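Local coordinates for protein cysteine desulfurase (Elizabethkingia anophelis NUHP1, PDB 5VPR) that probably removes sulfur from L-cysteine with the help of a covalently bound pyridoxal phosphate, giving L-alanine and passing the sulfur on to a carrier, at residues 238-243 against 284-289; 78-83 against 95-100; 314-319 against 388-393. All blocks are in the same frame, centred on the assembly; numbering follows the deposited sequence.

Contact 1: residues 238-243 against 284-289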
ATOM      1  N   THR A 238       4.833 -10.799  -5.260  1.00 34.40           N
ATOM      2  CA  THR A 238       3.520 -10.613  -5.857  1.00 28.35           C
ATOM      3  C   THR A 238       2.587 -11.731  -5.395  1.00 36.88           C
ATOM      4  O   THR A 238       3.022 -12.767  -4.887  1.00 31.27           O
ATOM      5  CB  THR A 238       3.597 -10.581  -7.387  1.00 31.71           C
ATOM      6  OG1 THR A 238       4.118 -11.821  -7.890  1.00 33.14           O
ATOM      7  CG2 THR A 238       4.520  -9.420  -7.871  1.00 37.74           C
ATOM      8  N   GLY A 239       1.285 -11.507  -5.570  1.00 31.35           N
ATOM      9  CA  GLY A 239       0.316 -12.517  -5.214  1.00 35.14           C
ATOM     10  C   GLY A 239       0.053 -12.646  -3.728  1.00 33.73           C
ATOM     11  O   GLY A 239      -0.535 -13.646  -3.308  1.00 29.75           O
ATOM     12  N   THR A 240       0.440 -11.657  -2.919  1.00 28.92           N
ATOM     13  CA  THR A 240       0.241 -11.712  -1.480  1.00 31.85           C
ATOM     14  C   THR A 240      -0.417 -10.438  -0.959  1.00 33.48           C
ATOM     15  O   THR A 240      -0.216  -9.330  -1.472  1.00 30.33           O
ATOM     16  CB  THR A 240       1.575 -11.921  -0.704  1.00 31.57           C
ATOM     17  OG1 THR A 240       2.466 -10.819  -0.949  1.00 31.97           O
ATOM     18  CG2 THR A 240       2.255 -13.196  -1.150  1.00 30.24           C
ATOM     19  N   GLY A 241      -1.189 -10.615   0.091  1.00 31.76           N
ATOM     20  CA  GLY A 241      -1.713  -9.478   0.811  1.00 29.40           C
ATOM     21  C   GLY A 241      -2.227  -9.945   2.148  1.00 33.16           C
ATOM     22  O   GLY A 241      -2.146 -11.125   2.503  1.00 31.05           O
ATOM     23  N   ILE A 242      -2.782  -8.994   2.877  1.00 28.34           N
ATOM     24  CA  ILE A 242      -3.302  -9.230   4.210  1.00 32.60           C
ATOM     25  C   ILE A 242      -4.624  -8.502   4.318  1.00 31.63           C
ATOM     26  O   ILE A 242      -4.760  -7.378   3.822  1.00 31.72           O
ATOM     27  CB  ILE A 242      -2.314  -8.719   5.279  1.00 33.66           C
ATOM     28  CG1 ILE A 242      -1.046  -9.568   5.259  1.00 35.56           C
ATOM     29  CG2 ILE A 242      -2.967  -8.749   6.651  1.00 30.19           C
ATOM     30  CD1 ILE A 242      -1.271 -10.986   5.805  1.00 29.47           C
ATOM     31  N   LEU A 243      -5.605  -9.142   4.943  1.00 30.77           N
ATOM     32  CA  LEU A 243      -6.802  -8.457   5.410  1.00 35.69           C
ATOM     33  C   LEU A 243      -6.889  -8.699   6.910  1.00 38.28           C
ATOM     34  O   LEU A 243      -7.053  -9.845   7.345  1.00 34.70           O
ATOM     35  CB  LEU A 243      -8.056  -8.956   4.694  1.00 33.45           C
ATOM     36  CG  LEU A 243      -9.351  -8.400   5.300  1.00 37.19           C
ATOM     37  CD1 LEU A 243      -9.372  -6.877   5.125  1.00 32.06           C
ATOM     38  CD2 LEU A 243     -10.572  -9.058   4.647  1.00 38.25           C
ATOM     39  N   THR A 284      -6.330 -23.923  -1.595  1.00 54.42           N
ATOM     40  CA  THR A 284      -4.954 -23.990  -1.138  1.00 51.87           C
ATOM     41  C   THR A 284      -4.403 -22.576  -0.969  1.00 47.47           C
ATOM     42  O   THR A 284      -4.480 -21.766  -1.903  1.00 46.03           O
ATOM     43  CB  THR A 284      -4.078 -24.796  -2.098  1.00 52.95           C
ATOM     44  OG1 THR A 284      -4.644 -26.101  -2.275  1.00 55.92           O
ATOM     45  CG2 THR A 284      -2.673 -24.963  -1.539  1.00 51.70           C
ATOM     46  N   PRO A 285      -3.880 -22.232   0.205  1.00 37.52           N
ATOM     47  CA  PRO A 285      -3.245 -20.922   0.369  1.00 34.02           C
ATOM     48  C   PRO A 285      -1.990 -20.813  -0.481  1.00 31.86           C
ATOM     49  O   PRO A 285      -1.413 -21.809  -0.933  1.00 30.10           O
ATOM     50  CB  PRO A 285      -2.912 -20.859   1.866  1.00 34.19           C
ATOM     51  CG  PRO A 285      -3.000 -22.260   2.368  1.00 42.30           C
ATOM     52  CD  PRO A 285      -3.909 -23.021   1.450  1.00 41.54           C
ATOM     53  N   ASN A 286      -1.581 -19.564  -0.708  1.00 30.35           N
ATOM     54  CA  ASN A 286      -0.281 -19.274  -1.306  1.00 31.37           C
ATOM     55  C   ASN A 286       0.770 -19.382  -0.203  1.00 30.69           C
ATOM     56  O   ASN A 286       1.235 -18.385   0.360  1.00 29.55           O
ATOM     57  CB  ASN A 286      -0.290 -17.898  -1.955  1.00 30.13           C
ATOM     58  CG  ASN A 286       1.044 -17.529  -2.561  1.00 31.56           C
ATOM     59  OD1 ASN A 286       1.967 -18.362  -2.699  1.00 31.71           O
ATOM     60  ND2 ASN A 286       1.172 -16.262  -2.913  1.00 31.07           N
ATOM     61  N   ILE A 287       1.166 -20.634   0.085  1.00 31.67           N
ATOM     62  CA  ILE A 287       1.979 -20.923   1.271  1.00 30.72           C
ATOM     63  C   ILE A 287       3.308 -20.186   1.208  1.00 33.79           C
ATOM     64  O   ILE A 287       3.724 -19.527   2.170  1.00 31.41           O
ATOM     65  CB  ILE A 287       2.210 -22.445   1.405  1.00 34.15           C
ATOM     66  CG1 ILE A 287       0.879 -23.201   1.533  1.00 39.39           C
ATOM     67  CG2 ILE A 287       3.141 -22.725   2.613  1.00 31.38           C
ATOM     68  CD1 ILE A 287       0.902 -24.631   0.954  1.00 39.55           C
ATOM     69  N   ALA A 288       4.006 -20.313   0.073  1.00 28.52           N
ATOM     70  CA  ALA A 288       5.303 -19.670  -0.103  1.00 35.62           C
ATOM     71  C   ALA A 288       5.190 -18.160   0.036  1.00 29.42           C
ATOM     72  O   ALA A 288       5.997 -17.527   0.729  1.00 31.15           O
ATOM     73  CB  ALA A 288       5.883 -20.030  -1.467  1.00 31.55           C
ATOM     74  N   GLY A 289       4.196 -17.569  -0.626  1.00 31.45           N
ATOM     75  CA  GLY A 289       4.022 -16.129  -0.552  1.00 29.82           C
ATOM     76  C   GLY A 289       3.700 -15.649   0.856  1.00 32.53           C
ATOM     77  O   GLY A 289       4.203 -14.613   1.291  1.00 29.59           O
TER
HETATM   78  O   HOH W   1       3.440 -15.434  -4.306  1.00 30.85           O

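Contact 2: residues 78-83 against 95-100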
ATOM      1  N   ASP A  78       3.731 -19.192  11.755  1.00 45.71           N
ATOM      2  CA  ASP A  78       4.740 -18.242  12.233  1.00 40.42           C
ATOM      3  C   ASP A  78       4.667 -16.929  11.457  1.00 44.22           C
ATOM      4  O   ASP A  78       4.797 -15.840  12.037  1.00 40.45           O
ATOM      5  CB  ASP A  78       6.144 -18.828  12.099  1.00 46.72           C
ATOM      6  CG  ASP A  78       6.397 -19.990  13.040  1.00 60.67           C
ATOM      7  OD1 ASP A  78       5.651 -20.146  14.030  1.00 57.48           O
ATOM      8  OD2 ASP A  78       7.364 -20.743  12.785  1.00 68.39           O
ATOM      9  N   ALA A  79       4.474 -17.016  10.141  1.00 37.12           N
ATOM     10  CA  ALA A  79       4.385 -15.806   9.324  1.00 36.65           C
ATOM     11  C   ALA A  79       3.147 -14.994   9.683  1.00 39.96           C
ATOM     12  O   ALA A  79       3.209 -13.757   9.771  1.00 38.71           O
ATOM     13  CB  ALA A  79       4.372 -16.160   7.838  1.00 35.31           C
ATOM     14  N   ARG A  80       2.025 -15.672   9.932  1.00 34.22           N
ATOM     15  CA  ARG A  80       0.833 -14.953  10.371  1.00 37.68           C
ATOM     16  C   ARG A  80       1.100 -14.172  11.649  1.00 33.91           C
ATOM     17  O   ARG A  80       0.619 -13.044  11.804  1.00 36.76           O
ATOM     18  CB  ARG A  80      -0.340 -15.909  10.581  1.00 37.24           C
ATOM     19  CG  ARG A  80      -1.685 -15.164  10.734  1.00 37.72           C
ATOM     20  CD  ARG A  80      -2.866 -16.104  11.082  1.00 38.48           C
ATOM     21  NE  ARG A  80      -2.932 -17.336  10.273  1.00 35.06           N
ATOM     22  CZ  ARG A  80      -3.629 -17.492   9.145  1.00 43.88           C
ATOM     23  NH1 ARG A  80      -4.332 -16.491   8.626  1.00 37.68           N
ATOM     24  NH2 ARG A  80      -3.633 -18.672   8.524  1.00 40.27           N
ATOM     25  N   LYS A  81       1.862 -14.754  12.583  1.00 40.34           N
ATOM     26  CA  LYS A  81       2.120 -14.061  13.840  1.00 42.45           C
ATOM     27  C   LYS A  81       3.078 -12.893  13.646  1.00 44.21           C
ATOM     28  O   LYS A  81       2.982 -11.884  14.361  1.00 44.85           O
ATOM     29  CB  LYS A  81       2.654 -15.039  14.894  1.00 38.66           C
ATOM     30  CG  LYS A  81       1.657 -16.154  15.294  1.00 38.74           C
ATOM     31  CD  LYS A  81       2.188 -16.981  16.461  1.00 42.80           C
ATOM     32  CE  LYS A  81       1.224 -18.113  16.829  1.00 49.12           C
ATOM     33  NZ  LYS A  81       0.980 -18.972  15.629  1.00 54.36           N
ATOM     34  N   LYS A  82       4.005 -13.002  12.694  1.00 40.49           N
ATOM     35  CA  LYS A  82       4.855 -11.860  12.370  1.00 46.90           C
ATOM     36  C   LYS A  82       4.017 -10.685  11.876  1.00 43.43           C
ATOM     37  O   LYS A  82       4.208  -9.545  12.313  1.00 41.88           O
ATOM     38  CB  LYS A  82       5.900 -12.248  11.324  1.00 46.40           C
ATOM     39  CG  LYS A  82       6.932 -13.286  11.774  1.00 44.19           C
ATOM     40  CD  LYS A  82       7.828 -13.628  10.576  1.00 47.01           C
ATOM     41  CE  LYS A  82       8.854 -14.722  10.845  1.00 48.10           C
ATOM     42  NZ  LYS A  82       9.681 -14.924   9.597  1.00 45.64           N
ATOM     43  N   VAL A  83       3.080 -10.948  10.961  1.00 33.70           N
ATOM     44  CA  VAL A  83       2.216  -9.885  10.455  1.00 31.87           C
ATOM     45  C   VAL A  83       1.341  -9.330  11.576  1.00 37.86           C
ATOM     46  O   VAL A  83       1.149  -8.112  11.683  1.00 36.86           O
ATOM     47  CB  VAL A  83       1.363 -10.393   9.277  1.00 31.97           C
ATOM     48  CG1 VAL A  83       0.408  -9.305   8.809  1.00 32.31           C
ATOM     49  CG2 VAL A  83       2.258 -10.847   8.119  1.00 29.92           C
ATOM     50  N   VAL A  95      -5.704 -11.945  11.480  1.00 38.82           N
ATOM     51  CA  VAL A  95      -4.849 -11.683  10.323  1.00 34.95           C
ATOM     52  C   VAL A  95      -5.182 -12.720   9.259  1.00 37.92           C
ATOM     53  O   VAL A  95      -4.928 -13.915   9.446  1.00 38.33           O
ATOM     54  CB  VAL A  95      -3.363 -11.725  10.707  1.00 40.00           C
ATOM     55  CG1 VAL A  95      -2.473 -11.376   9.497  1.00 32.85           C
ATOM     56  CG2 VAL A  95      -3.082 -10.781  11.884  1.00 38.06           C
ATOM     57  N   LEU A  96      -5.772 -12.284   8.150  1.00 40.36           N
ATOM     58  CA  LEU A  96      -6.134 -13.180   7.054  1.00 44.25           C
ATOM     59  C   LEU A  96      -5.181 -12.992   5.879  1.00 43.33           C
ATOM     60  O   LEU A  96      -4.938 -11.861   5.448  1.00 36.32           O
ATOM     61  CB  LEU A  96      -7.570 -12.944   6.588  1.00 36.95           C
ATOM     62  CG  LEU A  96      -8.649 -12.712   7.651  1.00 37.75           C
ATOM     63  CD1 LEU A  96      -9.977 -12.435   6.954  1.00 42.95           C
ATOM     64  CD2 LEU A  96      -8.781 -13.886   8.612  1.00 37.53           C
ATOM     65  N   PHE A  97      -4.665 -14.102   5.349  1.00 36.91           N
ATOM     66  CA  PHE A  97      -3.863 -14.073   4.129  1.00 34.02           C
ATOM     67  C   PHE A  97      -4.771 -13.937   2.911  1.00 35.17           C
ATOM     68  O   PHE A  97      -5.760 -14.665   2.775  1.00 36.75           O
ATOM     69  CB  PHE A  97      -3.012 -15.343   4.004  1.00 36.03           C
ATOM     70  CG  PHE A  97      -1.937 -15.481   5.064  1.00 30.02           C
ATOM     71  CD1 PHE A  97      -1.994 -16.512   6.005  1.00 36.55           C
ATOM     72  CD2 PHE A  97      -0.865 -14.595   5.109  1.00 30.04           C
ATOM     73  CE1 PHE A  97      -0.998 -16.652   6.985  1.00 29.59           C
ATOM     74  CE2 PHE A  97       0.140 -14.724   6.076  1.00 37.19           C
ATOM     75  CZ  PHE A  97       0.071 -15.754   7.021  1.00 32.73           C
ATOM     76  N   THR A  98      -4.428 -13.012   2.016  1.00 30.39           N
ATOM     77  CA  THR A  98      -5.178 -12.876   0.769  1.00 26.77           C
ATOM     78  C   THR A  98      -4.167 -12.861  -0.362  1.00 27.97           C
ATOM     79  O   THR A  98      -2.962 -13.003  -0.115  1.00 33.88           O
ATOM     80  CB  THR A  98      -5.991 -11.583   0.749  1.00 30.27           C
ATOM     81  OG1 THR A  98      -5.071 -10.492   0.757  1.00 32.02           O
ATOM     82  CG2 THR A  98      -6.904 -11.471   2.011  1.00 27.06           C
ATOM     83  N   LYS A  99      -4.620 -12.599  -1.582  1.00 34.63           N
ATOM     84  CA  LYS A  99      -3.702 -12.506  -2.709  1.00 41.40           C
ATOM     85  C   LYS A  99      -3.391 -11.065  -3.104  1.00 41.67           C
ATOM     86  O   LYS A  99      -2.706 -10.846  -4.104  1.00 46.50           O
ATOM     87  CB  LYS A  99      -4.260 -13.276  -3.901  1.00 47.22           C
ATOM     88  CG  LYS A  99      -4.770 -14.691  -3.547  1.00 64.24           C
ATOM     89  CD  LYS A  99      -3.791 -15.516  -2.693  1.00 58.92           C
ATOM     90  CE  LYS A  99      -3.739 -16.980  -3.145  1.00 59.30           C
ATOM     91  NZ  LYS A  99      -4.916 -17.815  -2.764  1.00 59.72           N
ATOM     92  N   GLY A 100      -3.852 -10.087  -2.332  1.00 33.35           N
ATOM     93  CA  GLY A 100      -3.641  -8.690  -2.671  1.00 37.36           C
ATOM     94  C   GLY A 100      -4.692  -7.819  -2.019  1.00 37.06           C
ATOM     95  O   GLY A 100      -5.684  -8.301  -1.477  1.00 34.12           O
TER

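Contact 3: residues 314-319 against 388-393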
ATOM      1  N   ALA A 314      13.181  12.380   4.286  1.00 59.76           N
ATOM      2  CA  ALA A 314      14.273  13.240   3.833  1.00 64.06           C
ATOM      3  C   ALA A 314      14.435  13.174   2.314  1.00 62.56           C
ATOM      4  O   ALA A 314      14.739  14.187   1.670  1.00 58.56           O
ATOM      5  CB  ALA A 314      15.568  12.855   4.542  1.00 54.55           C
ATOM      6  N   LEU A 315      14.232  11.994   1.722  1.00 59.17           N
ATOM      7  CA  LEU A 315      14.258  11.879   0.264  1.00 56.50           C
ATOM      8  C   LEU A 315      13.190  12.761  -0.362  1.00 49.47           C
ATOM      9  O   LEU A 315      13.448  13.489  -1.327  1.00 53.27           O
ATOM     10  CB  LEU A 315      14.045  10.423  -0.151  1.00 48.49           C
ATOM     11  CG  LEU A 315      15.164   9.432   0.158  1.00 51.39           C
ATOM     12  CD1 LEU A 315      14.716   8.018  -0.203  1.00 48.71           C
ATOM     13  CD2 LEU A 315      16.420   9.804  -0.609  1.00 46.32           C
ATOM     14  N   LEU A 316      11.985  12.719   0.202  1.00 49.75           N
ATOM     15  CA  LEU A 316      10.860  13.467  -0.341  1.00 54.82           C
ATOM     16  C   LEU A 316      11.114  14.965  -0.274  1.00 53.25           C
ATOM     17  O   LEU A 316      10.950  15.680  -1.270  1.00 56.58           O
ATOM     18  CB  LEU A 316       9.592  13.089   0.428  1.00 63.25           C
ATOM     19  CG  LEU A 316       8.255  13.664  -0.030  1.00 74.76           C
ATOM     20  CD1 LEU A 316       7.986  13.181  -1.409  1.00 78.60           C
ATOM     21  CD2 LEU A 316       7.124  13.223   0.889  1.00 72.27           C
ATOM     22  N   GLU A 317      11.526  15.462   0.893  1.00 54.41           N
ATOM     23  CA  GLU A 317      11.797  16.890   1.028  1.00 60.72           C
ATOM     24  C   GLU A 317      12.887  17.340   0.059  1.00 61.97           C
ATOM     25  O   GLU A 317      12.770  18.394  -0.579  1.00 62.86           O
ATOM     26  CB  GLU A 317      12.188  17.214   2.470  1.00 59.57           C
ATOM     27  N   TYR A 318      13.956  16.551  -0.060  1.00 62.62           N
ATOM     28  CA  TYR A 318      15.056  16.912  -0.950  1.00 62.87           C
ATOM     29  C   TYR A 318      14.595  16.937  -2.403  1.00 61.83           C
ATOM     30  O   TYR A 318      14.874  17.890  -3.139  1.00 63.75           O
ATOM     31  CB  TYR A 318      16.213  15.928  -0.763  1.00 58.63           C
ATOM     32  CG  TYR A 318      17.430  16.224  -1.609  1.00 59.57           C
ATOM     33  CD1 TYR A 318      17.797  15.390  -2.667  1.00 58.34           C
ATOM     34  CD2 TYR A 318      18.217  17.337  -1.349  1.00 65.19           C
ATOM     35  CE1 TYR A 318      18.930  15.670  -3.436  1.00 56.70           C
ATOM     36  CE2 TYR A 318      19.325  17.617  -2.101  1.00 67.24           C
ATOM     37  CZ  TYR A 318      19.681  16.791  -3.140  1.00 65.43           C
ATOM     38  OH  TYR A 318      20.799  17.108  -3.875  1.00 66.02           O
ATOM     39  N   ALA A 319      13.870  15.900  -2.831  1.00 58.94           N
ATOM     40  CA  ALA A 319      13.418  15.836  -4.217  1.00 56.71           C
ATOM     41  C   ALA A 319      12.477  16.992  -4.542  1.00 59.10           C
ATOM     42  O   ALA A 319      12.627  17.659  -5.572  1.00 53.51           O
ATOM     43  CB  ALA A 319      12.744  14.489  -4.489  1.00 51.23           C
ATOM     44  N   ALA A 388       7.251  10.399  -9.231  1.00 38.78           N
ATOM     45  CA  ALA A 388       8.421   9.739  -8.662  1.00 38.58           C
ATOM     46  C   ALA A 388       8.065   9.286  -7.254  1.00 41.05           C
ATOM     47  O   ALA A 388       7.476  10.054  -6.491  1.00 46.51           O
ATOM     48  CB  ALA A 388       9.629  10.675  -8.636  1.00 39.68           C
ATOM     49  N   SER A 389       8.405   8.044  -6.917  1.00 41.48           N
ATOM     50  CA  SER A 389       8.033   7.488  -5.623  1.00 41.90           C
ATOM     51  C   SER A 389       9.208   6.710  -5.053  1.00 44.48           C
ATOM     52  O   SER A 389       9.921   6.011  -5.782  1.00 39.44           O
ATOM     53  CB  SER A 389       6.769   6.590  -5.721  1.00 37.54           C
ATOM     54  OG  SER A 389       6.871   5.623  -6.767  1.00 34.66           O
ATOM     55  N   PHE A 390       9.386   6.822  -3.738  1.00 42.36           N
ATOM     56  CA  PHE A 390      10.595   6.382  -3.062  1.00 39.58           C
ATOM     57  C   PHE A 390      10.352   5.150  -2.200  1.00 45.57           C
ATOM     58  O   PHE A 390       9.251   4.929  -1.676  1.00 47.58           O
ATOM     59  CB  PHE A 390      11.160   7.523  -2.211  1.00 47.52           C
ATOM     60  CG  PHE A 390      11.418   8.769  -3.000  1.00 51.75           C
ATOM     61  CD1 PHE A 390      12.449   8.808  -3.926  1.00 53.72           C
ATOM     62  CD2 PHE A 390      10.618   9.885  -2.848  1.00 51.61           C
ATOM     63  CE1 PHE A 390      12.693   9.943  -4.676  1.00 56.31           C
ATOM     64  CE2 PHE A 390      10.864  11.031  -3.591  1.00 58.17           C
ATOM     65  CZ  PHE A 390      11.900  11.055  -4.509  1.00 60.67           C
ATOM     66  N   ALA A 391      11.402   4.338  -2.085  1.00 41.92           N
ATOM     67  CA  ALA A 391      11.485   3.224  -1.149  1.00 42.30           C
ATOM     68  C   ALA A 391      12.780   3.382  -0.358  1.00 41.55           C
ATOM     69  O   ALA A 391      13.532   4.344  -0.550  1.00 45.74           O
ATOM     70  CB  ALA A 391      11.415   1.868  -1.870  1.00 37.30           C
ATOM     71  N   VAL A 392      13.053   2.420   0.524  1.00 40.84           N
ATOM     72  CA  VAL A 392      14.126   2.595   1.502  1.00 37.91           C
ATOM     73  C   VAL A 392      15.500   2.604   0.843  1.00 45.81           C
ATOM     74  O   VAL A 392      16.443   3.190   1.384  1.00 46.81           O
ATOM     75  CB  VAL A 392      14.027   1.500   2.578  1.00 44.44           C
ATOM     76  CG1 VAL A 392      14.360   0.125   1.981  1.00 38.88           C
ATOM     77  CG2 VAL A 392      14.930   1.830   3.757  1.00 44.82           C
ATOM     78  N   TYR A 393      15.648   1.977  -0.324  1.00 41.08           N
ATOM     79  CA  TYR A 393      16.954   1.846  -0.954  1.00 39.77           C
ATOM     80  C   TYR A 393      17.315   3.032  -1.844  1.00 45.48           C
ATOM     81  O   TYR A 393      18.434   3.074  -2.367  1.00 51.23           O
ATOM     82  CB  TYR A 393      17.016   0.546  -1.774  1.00 38.53           C
ATOM     83  CG  TYR A 393      15.738   0.239  -2.523  1.00 37.82           C
ATOM     84  CD1 TYR A 393      14.968  -0.874  -2.193  1.00 33.85           C
ATOM     85  CD2 TYR A 393      15.292   1.068  -3.550  1.00 39.57           C
ATOM     86  CE1 TYR A 393      13.785  -1.163  -2.870  1.00 39.58           C
ATOM     87  CE2 TYR A 393      14.110   0.790  -4.239  1.00 37.28           C
ATOM     88  CZ  TYR A 393      13.359  -0.327  -3.885  1.00 40.61           C
ATOM     89  OH  TYR A 393      12.175  -0.606  -4.544  1.00 34.30           O
TER

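Contact 1: residues 238-243 against 284-289
An asparagine N-cap forms the heart of this contact: Asn286 sits just before helix 287-303 and ties the helix start to the loop leading into strand 241-245, one of the seven strands in the large mixed sheet of this class-V, PLP-dependent fold.

Three hydrogen bonds occupy the two ends of the Asn286 amide. OD1 turns back on its own helix and accepts from Gly289 N at 3.1 Å, a capping bond in which the donor stands above the carbonyl plane. ND2 reaches across and donates to Gly239 O, also 3.1 Å away; that oxygen lies almost in the amide plane of Asn286, although ND2 itself sits well above the peptide plane of the glycine. A second donation from ND2 goes to a water 2.8 Å away, which in turn donates to Thr238 O, so neighbouring carbonyls of the loop are held by one NH2 group, directly and through solvent. CG of Asn286 is anti to its backbone N (chi1 179°), which extends the amide toward the loop, while the capping bond helps fix which end is OD1. Gly239 has a positive phi of 76°, a backbone setting that suits glycine.

The van der Waals part of the contact belongs to the Thr240 methyl. OG1 of Thr240 takes the crowded position between backbone N and carbonyl carbon and bonds to Pro237 O, leaving the methyl to face the helix. CG2 lies 3.7 Å from Asn286 ND2 and comes down on the bare backbone of Gly289: Thr240 CG2 is 3.4 Å from Gly289 O and 3.5 Å from Gly289 CA.

Contact 2: residues 78-83 against 95-100
NH1 of Arg80 is gripped twice, by a hydrogen bond to Val95 O and by a salt bridge to Glu281, where helix 67-87 packs on strand 95-98 at the rim of the large mixed sheet of the PLP-dependent fold. The bond from Arg80 NH1 to Val95 O measures 2.8 Å and lies in both the carbonyl and the guanidinium planes, with 157° at the hydrogen. Glu77 pairs with NE, so carboxylates at two places probably keep the buried guanidinium charged. Glu281 also accepts from Phe97 N, linking the arginine to the strand backbone a second time.

Arg80 leaves the helix with CG anti to the backbone N and then bends at chi3 (-46°), which turns its tip along the strand from Val95 toward Phe97. Phe97 approaches one guanidinium face with a ring corner: CE1 stands 3.5 Å from Arg80 CZ, over the centre of the group, and the two planes are 55° apart, so this is no flat stack. The same ring presents its edge to the helix backbone at Ala79. One turn on, Val83 points at the strand and meets Val95 branch to branch, Val83 CG1 lying 3.6 Å from Val95 CG1.

Contact 3: residues 314-319 against 388-393
Phe390 lays its ring against helix 305-324, where Leu315, Leu316 and Ala319 meet it along one side of the helix. The phenylalanine follows directly on strand 386-389, an outermost strand of the small antiparallel sheet in the smaller part of this class-V, PLP-dependent fold. The contact joins the helix to the residues just past the end of that strand, beside the sheet, whose middle strand 341-345 the same helix also touches.

With CG anti to its carbonyl carbon and beside the backbone N (chi1 -56°), Phe390 extends toward the helix and rests its ring on the surface formed by Leu315, Leu316 and Ala319. Leu315 covers one face: its CB stands 4.2 Å above the Phe390 ring plane, displaced toward the rim. From there the leucine branches past the ring, and the two side chains cross obliquely. Its CD1 ends 4.1 Å from Phe390 CB and 3.9 Å from Ala391 O, touching the strand exit as well as the aromatic stem.

Tightest of all is the far end of the ring, where the methyl of Ala319, one turn further along the helix, lies 3.5 Å from Phe390 CZ at an oblique angle. The small residue lets the ring tip come close to the helix there. Leu316 meets the neighbouring corner, its CA 4.1 Å from Phe390 CE2 and its CD1 4.2 Å from that same atom.

Val342 of strand 341-345 and Ile399 of helix 396-413 also touch the ring, so helix, sheet and the C-terminal helix share one buried apolar core around it. No hydrogen bond crosses between 314-319 and 388-393. The fit therefore rests on shape and burial, with the directional bonds lying elsewhere: the backbone of Phe390 pairs with Gly340, which helps to set where the ring enters the core.

From the N terminus, contact 2 comes first, closing a short connection of 11 residues between helix 67-87 and strand 95-98. Contact 1 closes the next loop, 40 residues long and partly unmodelled, from the start of strand 241-245 to helix 287-303. Contact 3 then spans 68 residues, from helix 305-324 to the end of strand 386-389. The three follow in series, without nesting or crossing. Contacts 1 and 2 touch through neighbouring antiparallel strands, with Leu243 N 2.8 Å from Leu96 O, a probable hydrogen bond. Contact 3 lies across the chain's centre, about 28 Å from either by centres; consecutive helices 287-303 and 305-324 bridge the two regions.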